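Local structure of probable GTP-binding protein EngB (Pyrococcus horikoshii, 2CXX) at residues S15-I18 and Y19-G23; P32-R36 and K37-I41; K136-Q139 and E140-F144. The protein probably binds and hydrolyses GTP as a magnesium-dependent GTPase of the EngB family, and is probably needed for normal cell division and septation. One frame throughout, in Å; residues are numbered along the deposited sequence.

Contact 1: S15-I18 and Y19-G23. With GDP (guanosine-5'-diphosphate), chain D.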
ATOM      1  N   SER A  15      -7.823   4.483  -1.453  1.00  8.99           N
ATOM      2  CA  SER A  15      -9.261   4.293  -1.692  1.00 10.46           C
ATOM      3  C   SER A  15      -9.564   4.536  -3.181  1.00 11.51           C
ATOM      4  O   SER A  15     -10.414   3.831  -3.752  1.00 12.91           O
ATOM      5  CB  SER A  15     -10.112   5.218  -0.804  1.00 12.91           C
ATOM      6  OG  SER A  15      -9.764   6.564  -1.066  1.00 18.78           O
ATOM      7  N   THR A  16      -8.931   5.530  -3.821  1.00  9.79           N
ATOM      8  CA  THR A  16      -9.105   5.736  -5.259  1.00  9.84           C
ATOM      9  C   THR A  16      -8.684   4.484  -6.076  1.00 10.96           C
ATOM     10  O   THR A  16      -9.388   4.027  -6.997  1.00 11.60           O
ATOM     11  CB  THR A  16      -8.272   6.954  -5.782  1.00  9.34           C
ATOM     12  OG1 THR A  16      -8.684   8.148  -5.094  1.00 12.25           O
ATOM     13  CG2 THR A  16      -8.582   7.182  -7.269  1.00 10.47           C
ATOM     14  N   LEU A  17      -7.570   3.880  -5.717  1.00 10.67           N
ATOM     15  CA  LEU A  17      -7.090   2.685  -6.434  1.00  9.83           C
ATOM     16  C   LEU A  17      -8.098   1.526  -6.261  1.00 10.01           C
ATOM     17  O   LEU A  17      -8.428   0.826  -7.196  1.00  8.72           O
ATOM     18  CB  LEU A  17      -5.712   2.261  -5.882  1.00  9.88           C
ATOM     19  CG  LEU A  17      -5.164   0.912  -6.324  1.00 12.14           C
ATOM     20  CD1 LEU A  17      -5.193   0.785  -7.862  1.00 12.68           C
ATOM     21  CD2 LEU A  17      -3.770   0.757  -5.781  1.00 12.47           C
ATOM     22  N   ILE A  18      -8.589   1.327  -5.044  1.00 10.18           N
ATOM     23  CA  ILE A  18      -9.548   0.250  -4.795  1.00 11.11           C
ATOM     24  C   ILE A  18     -10.804   0.449  -5.617  1.00 12.15           C
ATOM     25  O   ILE A  18     -11.382  -0.536  -6.144  1.00 11.40           O
ATOM     26  CB  ILE A  18      -9.890   0.140  -3.320  1.00 11.04           C
ATOM     27  CG1 ILE A  18      -8.684  -0.452  -2.590  1.00  9.00           C
ATOM     28  CG2 ILE A  18     -11.122  -0.794  -3.140  1.00 11.15           C
ATOM     29  CD1 ILE A  18      -8.755  -0.483  -1.103  1.00 11.12           C
ATOM     30  N   TYR A  19     -11.234   1.694  -5.722  1.00 12.64           N
ATOM     31  CA  TYR A  19     -12.389   1.996  -6.579  1.00 13.38           C
ATOM     32  C   TYR A  19     -12.061   1.707  -8.051  1.00 12.29           C
ATOM     33  O   TYR A  19     -12.919   1.183  -8.769  1.00 13.61           O
ATOM     34  CB  TYR A  19     -12.792   3.474  -6.402  1.00 14.46           C
ATOM     35  CG  TYR A  19     -13.790   3.932  -7.434  1.00 16.05           C
ATOM     36  CD1 TYR A  19     -15.058   3.374  -7.485  1.00 13.30           C
ATOM     37  CD2 TYR A  19     -13.447   4.881  -8.393  1.00 16.09           C
ATOM     38  CE1 TYR A  19     -15.959   3.753  -8.479  1.00 13.02           C
ATOM     39  CE2 TYR A  19     -14.374   5.257  -9.387  1.00 13.91           C
ATOM     40  CZ  TYR A  19     -15.594   4.678  -9.400  1.00 16.05           C
ATOM     41  OH  TYR A  19     -16.458   5.026 -10.408  1.00 16.20           O
ATOM     42  N   ARG A  20     -10.885   2.109  -8.544  1.00 13.37           N
ATOM     43  CA  ARG A  20     -10.531   1.781  -9.949  1.00 14.64           C
ATOM     44  C   ARG A  20     -10.521   0.263 -10.227  1.00 14.75           C
ATOM     45  O   ARG A  20     -10.937  -0.208 -11.301  1.00 13.87           O
ATOM     46  CB  ARG A  20      -9.156   2.307 -10.296  1.00 13.93           C
ATOM     47  CG  ARG A  20      -9.096   3.757 -10.446  1.00 20.67           C
ATOM     48  CD  ARG A  20     -10.098   4.223 -11.486  1.00 24.42           C
ATOM     49  NE  ARG A  20      -9.895   5.633 -11.767  1.00 28.40           N
ATOM     50  CZ  ARG A  20     -10.455   6.254 -12.788  1.00 32.91           C
ATOM     51  NH1 ARG A  20     -11.244   5.557 -13.615  1.00 34.39           N
ATOM     52  NH2 ARG A  20     -10.237   7.549 -12.975  1.00 33.65           N
ATOM     53  N   LEU A  21     -10.052  -0.515  -9.253  1.00 14.34           N
ATOM     54  CA  LEU A  21      -9.940  -1.954  -9.370  1.00 13.88           C
ATOM     55  C   LEU A  21     -11.277  -2.689  -9.235  1.00 13.25           C
ATOM     56  O   LEU A  21     -11.573  -3.623  -9.949  1.00 15.11           O
ATOM     57  CB  LEU A  21      -8.984  -2.487  -8.259  1.00 11.98           C
ATOM     58  CG  LEU A  21      -7.495  -2.227  -8.593  1.00 13.08           C
ATOM     59  CD1 LEU A  21      -6.606  -2.704  -7.391  1.00 13.75           C
ATOM     60  CD2 LEU A  21      -7.079  -3.018  -9.876  1.00 15.00           C
ATOM     61  N   THR A  22     -12.120  -2.216  -8.351  1.00 12.86           N
ATOM     62  CA  THR A  22     -13.333  -2.929  -8.060  1.00 12.48           C
ATOM     63  C   THR A  22     -14.653  -2.263  -8.425  1.00 13.28           C
ATOM     64  O   THR A  22     -15.675  -2.900  -8.342  1.00 12.44           O
ATOM     65  CB  THR A  22     -13.460  -3.147  -6.543  1.00 13.24           C
ATOM     66  OG1 THR A  22     -13.632  -1.867  -5.913  1.00 12.19           O
ATOM     67  CG2 THR A  22     -12.170  -3.776  -5.938  1.00 13.89           C
ATOM     68  N   GLY A  23     -14.622  -0.982  -8.722  1.00 11.80           N
ATOM     69  CA  GLY A  23     -15.877  -0.276  -8.995  1.00 13.88           C
ATOM     70  C   GLY A  23     -16.645   0.011  -7.716  1.00 14.62           C
ATOM     71  O   GLY A  23     -17.802   0.442  -7.776  1.00 15.03           O
TER
HETATM   72  PB  GDP D1401      -6.284   7.524   0.543  1.00 11.40           P
HETATM   73  O1B GDP D1401      -6.297   8.399   1.750  1.00 11.82           O
HETATM   74  O2B GDP D1401      -4.850   6.894   0.324  1.00 11.08           O
HETATM   75  O3B GDP D1401      -7.482   6.629   0.302  1.00 10.03           O
HETATM   76  O3A GDP D1401      -6.358   8.543  -0.673  1.00 11.92           O
HETATM   77  PA  GDP D1401      -7.442   9.029  -1.742  1.00 12.53           P
HETATM   78  O1A GDP D1401      -7.779   7.918  -2.657  1.00 10.79           O
HETATM   79  O2A GDP D1401      -8.712   9.600  -1.012  1.00 12.51           O
HETATM   80  O5' GDP D1401      -6.642  10.088  -2.642  1.00 12.75           O
HETATM   81  C5' GDP D1401      -6.130  11.129  -1.866  1.00 12.14           C
HETATM   82  C4' GDP D1401      -5.809  12.334  -2.759  1.00 12.12           C
HETATM   83  O4' GDP D1401      -4.861  11.926  -3.841  1.00 13.55           O
HETATM   84  C3' GDP D1401      -6.939  12.925  -3.530  1.00 14.50           C
HETATM   85  O3' GDP D1401      -7.192  14.330  -3.656  1.00 16.67           O
HETATM   86  C2' GDP D1401      -6.985  12.102  -4.836  1.00 14.18           C
HETATM   87  O2' GDP D1401      -7.612  12.909  -5.903  1.00 17.69           O
HETATM   88  C1' GDP D1401      -5.488  12.144  -5.157  1.00 12.40           C
HETATM   89  N9  GDP D1401      -5.023  11.064  -6.040  1.00 13.37           N
HETATM   90  C8  GDP D1401      -5.272   9.677  -5.941  1.00 14.21           C
HETATM   91  N7  GDP D1401      -4.669   9.057  -6.897  1.00 11.33           N
HETATM   92  C5  GDP D1401      -4.000   9.968  -7.671  1.00 12.38           C
HETATM   93  C6  GDP D1401      -3.172   9.900  -8.833  1.00 15.03           C
HETATM   94  O6  GDP D1401      -2.927   8.867  -9.375  1.00 15.24           O
HETATM   95  N1  GDP D1401      -2.636  11.074  -9.352  1.00 14.83           N
HETATM   96  C2  GDP D1401      -2.902  12.280  -8.767  1.00 15.90           C
HETATM   97  N2  GDP D1401      -2.354  13.413  -9.322  1.00 13.48           N
HETATM   98  N3  GDP D1401      -3.668  12.373  -7.690  1.00 14.43           N
HETATM   99  C4  GDP D1401      -4.228  11.246  -7.120  1.00 13.24           C
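The carbonyl oxygen of I18 is gripped twice by T22: the backbone T22 N donates to I18 O at 2.9 Å and the hydroxyl T22 OG1 at 2.6 Å, the two arriving from opposite faces of the carbonyl plane. This is the last turn of helix 14-22, the helix that follows the P-loop of the GTPase fold. The hydroxyl can fold back because OG1 sits between the backbone N and the carbonyl carbon (chi1 66°); it is also hydrogen-bonded to K24 N just past the helix. G23, with positive phi, ends the helical run.

At the other end the helix start faces the diphosphate of GDP. S15 N gives a 2.8 Å bond to O3B of the beta phosphate, while T16 N and T16 OG1 converge on O1A of the alpha phosphate, OG1 at 2.6 Å. S15 OG stands between O3B and O1A, close enough to bond either, with R28 as a further partner. S15 is also predicted to bind magnesium when the metal is present.

One turn apart on the buried side, L17 and L21 cross at a slant and meet through their methyls over F6 of the central strand 3-8, with I171 of helix 171-184 alongside. R20, on the neighbouring flank of the helix, bonds A165 O through NE and K166 O through NH2, in the loop beside the nucleotide. The leucine pair closes through L17 CD1 and L21 CD1, 3.8 Å apart.

Contact 2: P32-R36 and K37-I41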
ATOM      1  N   PRO A  32     -20.079   6.350   8.378  1.00 40.07           N
ATOM      2  CA  PRO A  32     -19.226   7.146   9.259  1.00 39.47           C
ATOM      3  C   PRO A  32     -18.577   6.253  10.307  1.00 38.40           C
ATOM      4  O   PRO A  32     -19.012   5.122  10.519  1.00 38.64           O
ATOM      5  CB  PRO A  32     -20.207   8.135   9.881  1.00 39.56           C
ATOM      6  CG  PRO A  32     -21.274   8.248   8.829  1.00 40.33           C
ATOM      7  CD  PRO A  32     -21.469   6.816   8.427  1.00 40.23           C
ATOM      8  N   GLY A  33     -17.542   6.755  10.960  1.00 37.20           N
ATOM      9  CA  GLY A  33     -16.895   5.957  11.990  1.00 35.25           C
ATOM     10  C   GLY A  33     -16.117   4.731  11.532  1.00 33.73           C
ATOM     11  O   GLY A  33     -15.825   3.827  12.340  1.00 33.01           O
ATOM     12  N   VAL A  34     -15.795   4.662  10.246  1.00 31.71           N
ATOM     13  CA  VAL A  34     -15.007   3.540   9.767  1.00 29.20           C
ATOM     14  C   VAL A  34     -13.592   4.047   9.471  1.00 28.54           C
ATOM     15  O   VAL A  34     -12.690   3.262   9.150  1.00 26.22           O
ATOM     16  CB  VAL A  34     -15.666   2.895   8.522  1.00 30.95           C
ATOM     17  CG1 VAL A  34     -14.882   3.191   7.267  1.00 30.47           C
ATOM     18  CG2 VAL A  34     -15.849   1.400   8.772  1.00 31.91           C
ATOM     19  N   THR A  35     -13.389   5.358   9.634  1.00 26.10           N
ATOM     20  CA  THR A  35     -12.088   5.992   9.373  1.00 27.12           C
ATOM     21  C   THR A  35     -10.889   5.338  10.077  1.00 24.34           C
ATOM     22  O   THR A  35      -9.758   5.323   9.575  1.00 23.75           O
ATOM     23  CB  THR A  35     -12.133   7.515   9.755  1.00 28.22           C
ATOM     24  OG1 THR A  35     -10.886   8.115   9.395  1.00 32.72           O
ATOM     25  CG2 THR A  35     -12.367   7.710  11.252  1.00 28.12           C
ATOM     26  N   ARG A  36     -11.120   4.797  11.255  1.00 23.29           N
ATOM     27  CA  ARG A  36     -10.037   4.184  11.977  1.00 21.95           C
ATOM     28  C   ARG A  36     -10.136   2.659  12.038  1.00 19.75           C
ATOM     29  O   ARG A  36      -9.464   2.013  12.839  1.00 20.25           O
ATOM     30  CB  ARG A  36      -9.992   4.818  13.382  1.00 24.61           C
ATOM     31  CG  ARG A  36      -9.547   6.307  13.346  1.00 27.94           C
ATOM     32  CD  ARG A  36     -10.151   7.173  14.484  1.00 33.90           C
ATOM     33  NE  ARG A  36     -10.332   6.427  15.732  1.00 37.29           N
ATOM     34  CZ  ARG A  36     -10.404   6.979  16.951  1.00 38.78           C
ATOM     35  NH1 ARG A  36     -10.302   8.302  17.095  1.00 37.94           N
ATOM     36  NH2 ARG A  36     -10.590   6.199  18.026  1.00 38.54           N
ATOM     37  N   LYS A  37     -10.942   2.096  11.136  1.00 17.58           N
ATOM     38  CA  LYS A  37     -11.212   0.663  11.101  1.00 17.65           C
ATOM     39  C   LYS A  37     -10.871  -0.057   9.782  1.00 15.02           C
ATOM     40  O   LYS A  37     -10.835   0.519   8.691  1.00 15.52           O
ATOM     41  CB  LYS A  37     -12.700   0.379  11.407  1.00 20.52           C
ATOM     42  CG  LYS A  37     -13.279   0.960  12.697  1.00 24.66           C
ATOM     43  CD  LYS A  37     -12.806   0.184  13.938  1.00 26.78           C
ATOM     44  CE  LYS A  37     -13.216   0.920  15.195  1.00 28.82           C
ATOM     45  NZ  LYS A  37     -12.444   0.420  16.393  1.00 29.03           N
ATOM     46  N   ILE A  38     -10.654  -1.348   9.925  1.00 13.39           N
ATOM     47  CA  ILE A  38     -10.344  -2.238   8.801  1.00 13.23           C
ATOM     48  C   ILE A  38     -11.648  -2.609   8.153  1.00 13.74           C
ATOM     49  O   ILE A  38     -12.627  -2.924   8.842  1.00 16.09           O
ATOM     50  CB  ILE A  38      -9.627  -3.501   9.335  1.00 12.17           C
ATOM     51  CG1 ILE A  38      -8.346  -3.063  10.031  1.00 10.67           C
ATOM     52  CG2 ILE A  38      -9.378  -4.506   8.244  1.00 12.98           C
ATOM     53  CD1 ILE A  38      -7.631  -4.222  10.781  1.00 13.67           C
ATOM     54  N   ILE A  39     -11.691  -2.573   6.825  1.00 12.32           N
ATOM     55  CA  ILE A  39     -12.927  -2.895   6.127  1.00 12.86           C
ATOM     56  C   ILE A  39     -12.679  -4.013   5.126  1.00 12.18           C
ATOM     57  O   ILE A  39     -11.541  -4.185   4.667  1.00 14.66           O
ATOM     58  CB  ILE A  39     -13.512  -1.658   5.384  1.00 13.67           C
ATOM     59  CG1 ILE A  39     -12.536  -1.140   4.369  1.00 14.81           C
ATOM     60  CG2 ILE A  39     -14.011  -0.590   6.409  1.00 17.72           C
ATOM     61  CD1 ILE A  39     -13.213  -0.125   3.455  1.00 17.31           C
ATOM     62  N   GLU A  40     -13.716  -4.790   4.821  1.00 12.55           N
ATOM     63  CA  GLU A  40     -13.634  -5.878   3.829  1.00 10.70           C
ATOM     64  C   GLU A  40     -14.486  -5.547   2.620  1.00 11.33           C
ATOM     65  O   GLU A  40     -15.638  -5.063   2.718  1.00 12.06           O
ATOM     66  CB  GLU A  40     -14.096  -7.228   4.432  1.00 13.46           C
ATOM     67  CG  GLU A  40     -13.054  -7.792   5.343  1.00 18.07           C
ATOM     68  CD  GLU A  40     -13.299  -9.219   5.818  1.00 16.73           C
ATOM     69  OE1 GLU A  40     -14.150  -9.961   5.234  1.00 19.49           O
ATOM     70  OE2 GLU A  40     -12.619  -9.514   6.802  1.00 20.78           O
ATOM     71  N   ILE A  41     -13.901  -5.788   1.472  1.00 10.38           N
ATOM     72  CA  ILE A  41     -14.561  -5.519   0.182  1.00 11.02           C
ATOM     73  C   ILE A  41     -14.644  -6.790  -0.687  1.00 11.30           C
ATOM     74  O   ILE A  41     -13.632  -7.484  -0.911  1.00 11.97           O
ATOM     75  CB  ILE A  41     -13.764  -4.392  -0.567  1.00 10.90           C
ATOM     76  CG1 ILE A  41     -13.740  -3.118   0.287  1.00 13.24           C
ATOM     77  CG2 ILE A  41     -14.390  -4.062  -1.965  1.00 14.79           C
ATOM     78  CD1 ILE A  41     -12.375  -2.378   0.125  1.00 16.68           C
TER
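V34 and K37 close a type I beta turn in which K37 N donates to V34 O at 2.9 Å. The turn belongs to the region corresponding to the first switch of GTPases, and G33 to K37 are predicted to bind GTP.

Beyond the turn the chain straightens toward strand 39-43, and I39 reaches back to V34. Their side chains cross at about a right angle, V34 CG2 lying 3.6 Å from I39 CG2, with V34 CG1 a little farther from the same methyl. V34 adopts an unusual rotation, chi1 108°, away from a staggered position, and both its methyls face the isoleucine. In I39 it is CG1 that takes the place between backbone N and carbonyl carbon, and this leaves CG2 beside the backbone N, directed at the valine.

In K37 the first torsion (chi1 -54°) sets CG beside the backbone N, with K37 CG 3.9 Å from G33 O. The bend at chi2 (-75°) then turns the chain back alongside the R36 carbonyl, K37 CD lying 4.0 Å from R36 O, before the rest runs outward. R36 bends further along, at chi3, and rests on V64 and I68 of helix 62-79. T35, predicted to bind magnesium, has its CB pointing away from K37-I41; its nearest side-chain atom is about 9 Å from the bound GDP, consistent with a switch withdrawn from the nucleotide in the diphosphate state.

One backbone hydrogen bond and a small patch of methyl and methylene contacts join the two halves, while the positive ends of R36 and K37 remain separate, R36 NH2 lying 6.3 Å from K37 NZ. So few direct bonds, with R27 bridging V34 O and K37 O from outside, are consistent with a switch that can rearrange with the nucleotide.

Contact 3: K136-Q139 and E140-F144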
ATOM      1  N   LYS A 136       8.233  12.936 -12.630  1.00 21.53           N
ATOM      2  CA  LYS A 136       9.071  13.196 -13.797  1.00 22.26           C
ATOM      3  C   LYS A 136      10.048  12.068 -14.122  1.00 22.10           C
ATOM      4  O   LYS A 136      10.294  11.842 -15.288  1.00 20.90           O
ATOM      5  CB  LYS A 136       9.857  14.499 -13.643  1.00 25.84           C
ATOM      6  CG  LYS A 136      11.251  14.307 -13.098  1.00 29.65           C
ATOM      7  CD  LYS A 136      12.321  15.044 -13.950  1.00 32.14           C
ATOM      8  CE  LYS A 136      13.575  14.197 -14.197  1.00 32.25           C
ATOM      9  NZ  LYS A 136      13.490  13.360 -15.462  1.00 33.32           N
ATOM     10  N   ASN A 137      10.578  11.352 -13.127  1.00 20.13           N
ATOM     11  CA  ASN A 137      11.498  10.237 -13.436  1.00 20.96           C
ATOM     12  C   ASN A 137      11.089   9.024 -12.619  1.00 18.23           C
ATOM     13  O   ASN A 137      11.624   8.748 -11.549  1.00 18.86           O
ATOM     14  CB  ASN A 137      12.958  10.622 -13.142  1.00 22.41           C
ATOM     15  CG  ASN A 137      13.990   9.594 -13.726  1.00 25.73           C
ATOM     16  OD1 ASN A 137      13.653   8.443 -14.058  1.00 23.49           O
ATOM     17  ND2 ASN A 137      15.265  10.042 -13.848  1.00 25.80           N
ATOM     18  N   VAL A 138      10.143   8.281 -13.151  1.00 18.13           N
ATOM     19  CA  VAL A 138       9.625   7.146 -12.420  1.00 19.76           C
ATOM     20  C   VAL A 138      10.659   6.061 -12.189  1.00 18.99           C
ATOM     21  O   VAL A 138      10.673   5.473 -11.117  1.00 17.94           O
ATOM     22  CB  VAL A 138       8.342   6.571 -13.108  1.00 21.19           C
ATOM     23  CG1 VAL A 138       8.697   5.817 -14.333  1.00 23.92           C
ATOM     24  CG2 VAL A 138       7.613   5.708 -12.115  1.00 23.67           C
ATOM     25  N   GLN A 139      11.525   5.793 -13.164  1.00 18.79           N
ATOM     26  CA  GLN A 139      12.550   4.781 -12.973  1.00 19.76           C
ATOM     27  C   GLN A 139      13.450   5.108 -11.797  1.00 18.81           C
ATOM     28  O   GLN A 139      13.834   4.230 -11.001  1.00 19.60           O
ATOM     29  CB  GLN A 139      13.403   4.624 -14.248  1.00 22.44           C
ATOM     30  CG  GLN A 139      14.249   3.351 -14.221  1.00 26.61           C
ATOM     31  CD  GLN A 139      13.431   2.091 -13.932  1.00 30.51           C
ATOM     32  OE1 GLN A 139      12.454   1.791 -14.642  1.00 31.14           O
ATOM     33  NE2 GLN A 139      13.829   1.331 -12.879  1.00 32.20           N
ATOM     34  N   GLU A 140      13.776   6.384 -11.673  1.00 17.72           N
ATOM     35  CA  GLU A 140      14.613   6.849 -10.592  1.00 17.47           C
ATOM     36  C   GLU A 140      13.890   6.680  -9.280  1.00 15.85           C
ATOM     37  O   GLU A 140      14.505   6.285  -8.296  1.00 14.27           O
ATOM     38  CB  GLU A 140      14.981   8.338 -10.803  1.00 20.16           C
ATOM     39  CG  GLU A 140      15.722   8.988  -9.656  1.00 25.86           C
ATOM     40  CD  GLU A 140      15.853  10.522  -9.866  1.00 31.81           C
ATOM     41  OE1 GLU A 140      16.283  11.236  -8.930  1.00 34.72           O
ATOM     42  OE2 GLU A 140      15.515  11.010 -10.980  1.00 35.43           O
ATOM     43  N   VAL A 141      12.576   6.947  -9.249  1.00 14.17           N
ATOM     44  CA  VAL A 141      11.840   6.806  -7.986  1.00 13.86           C
ATOM     45  C   VAL A 141      11.820   5.321  -7.548  1.00 12.72           C
ATOM     46  O   VAL A 141      12.075   4.975  -6.379  1.00 12.40           O
ATOM     47  CB  VAL A 141      10.393   7.355  -8.175  1.00 15.78           C
ATOM     48  CG1 VAL A 141       9.411   6.881  -7.047  1.00 14.79           C
ATOM     49  CG2 VAL A 141      10.461   8.888  -8.185  1.00 18.12           C
ATOM     50  N   ILE A 142      11.496   4.464  -8.492  1.00 12.84           N
ATOM     51  CA  ILE A 142      11.417   3.031  -8.224  1.00 13.46           C
ATOM     52  C   ILE A 142      12.789   2.482  -7.836  1.00 12.14           C
ATOM     53  O   ILE A 142      12.880   1.635  -6.960  1.00 12.60           O
ATOM     54  CB  ILE A 142      10.838   2.313  -9.455  1.00 13.69           C
ATOM     55  CG1 ILE A 142       9.337   2.676  -9.550  1.00 15.17           C
ATOM     56  CG2 ILE A 142      11.117   0.849  -9.392  1.00 13.12           C
ATOM     57  CD1 ILE A 142       8.593   2.000 -10.655  1.00 14.33           C
ATOM     58  N   ASN A 143      13.868   2.991  -8.416  1.00 13.57           N
ATOM     59  CA  ASN A 143      15.177   2.474  -8.036  1.00 14.16           C
ATOM     60  C   ASN A 143      15.498   2.893  -6.632  1.00 13.49           C
ATOM     61  O   ASN A 143      16.101   2.124  -5.877  1.00 13.27           O
ATOM     62  CB  ASN A 143      16.291   2.979  -8.945  1.00 18.20           C
ATOM     63  CG  ASN A 143      16.256   2.334 -10.315  1.00 19.99           C
ATOM     64  OD1 ASN A 143      15.633   1.287 -10.506  1.00 24.39           O
ATOM     65  ND2 ASN A 143      16.946   2.924 -11.265  1.00 23.80           N
ATOM     66  N   PHE A 144      15.105   4.117  -6.259  1.00 12.16           N
ATOM     67  CA  PHE A 144      15.359   4.614  -4.911  1.00 11.72           C
ATOM     68  C   PHE A 144      14.579   3.776  -3.888  1.00 10.63           C
ATOM     69  O   PHE A 144      15.117   3.352  -2.860  1.00 11.05           O
ATOM     70  CB  PHE A 144      14.911   6.119  -4.828  1.00 13.01           C
ATOM     71  CG  PHE A 144      15.087   6.736  -3.492  1.00 14.29           C
ATOM     72  CD1 PHE A 144      16.316   7.268  -3.118  1.00 18.23           C
ATOM     73  CD2 PHE A 144      14.023   6.785  -2.590  1.00 13.89           C
ATOM     74  CE1 PHE A 144      16.469   7.837  -1.876  1.00 18.97           C
ATOM     75  CE2 PHE A 144      14.154   7.336  -1.367  1.00 14.78           C
ATOM     76  CZ  PHE A 144      15.380   7.877  -0.981  1.00 16.00           C
TER
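Q139 and N143, one turn apart, are joined by their amides: Q139 NE2 donates to N143 OD1 at 3.0 Å. The oxygen lies nearly in the amide plane of Q139, but the donor stands above the plane of the N143 amide, the two planes being 52° apart. A bend at chi2 (53°) turns the glutamine amide along the helix surface toward N143.

N137 is the N-cap of helix 138-149. Its OD1 accepts from E140 N at 3.2 Å, the N-H approaching from above the plane of the asparagine amide, and N137 O takes V141 N as the first helical bond. E140 crosses the capping side chain at about a right angle, its CB packed 3.3 Å from N137 CG and its carboxylate turned 85° from the amide.

Packing takes over on the inner face, where V138 and I142 run side by side, V138 CG2 4.1 Å from I142 CD1. V138 also touches L132 of the NKxD motif (N130-D133, predicted to bind GTP), which precedes the helix. One side of the helix start packs on P162 and F160 of strand 160-162 and I156 of helix 156-159, another on P96 of helix 94-104 through V141 and F144, while Q139, E140 and N143 stay on the outside.

Contacts 1 and 3 are each built within a single helix, whereas contact 2 joins a loop to the start of edge strand 39-43. Contact 1 is the most buried: its hydrophobic face lies on the central strand and its polar start serves the nucleotide. Contacts 2 and 3 are surface contacts on opposite sides of the chain's centre, about 32 Å apart between centres. Their polar chemistry differs: a backbone turn bond in contact 2, side-chain capping and an amide pair in contact 3. Contacts 1 and 2 touch directly, through I18 CG2 and I41 CD1 at 3.8 Å, while contact 3 stands clear of both, near the other edge strand, 160-162.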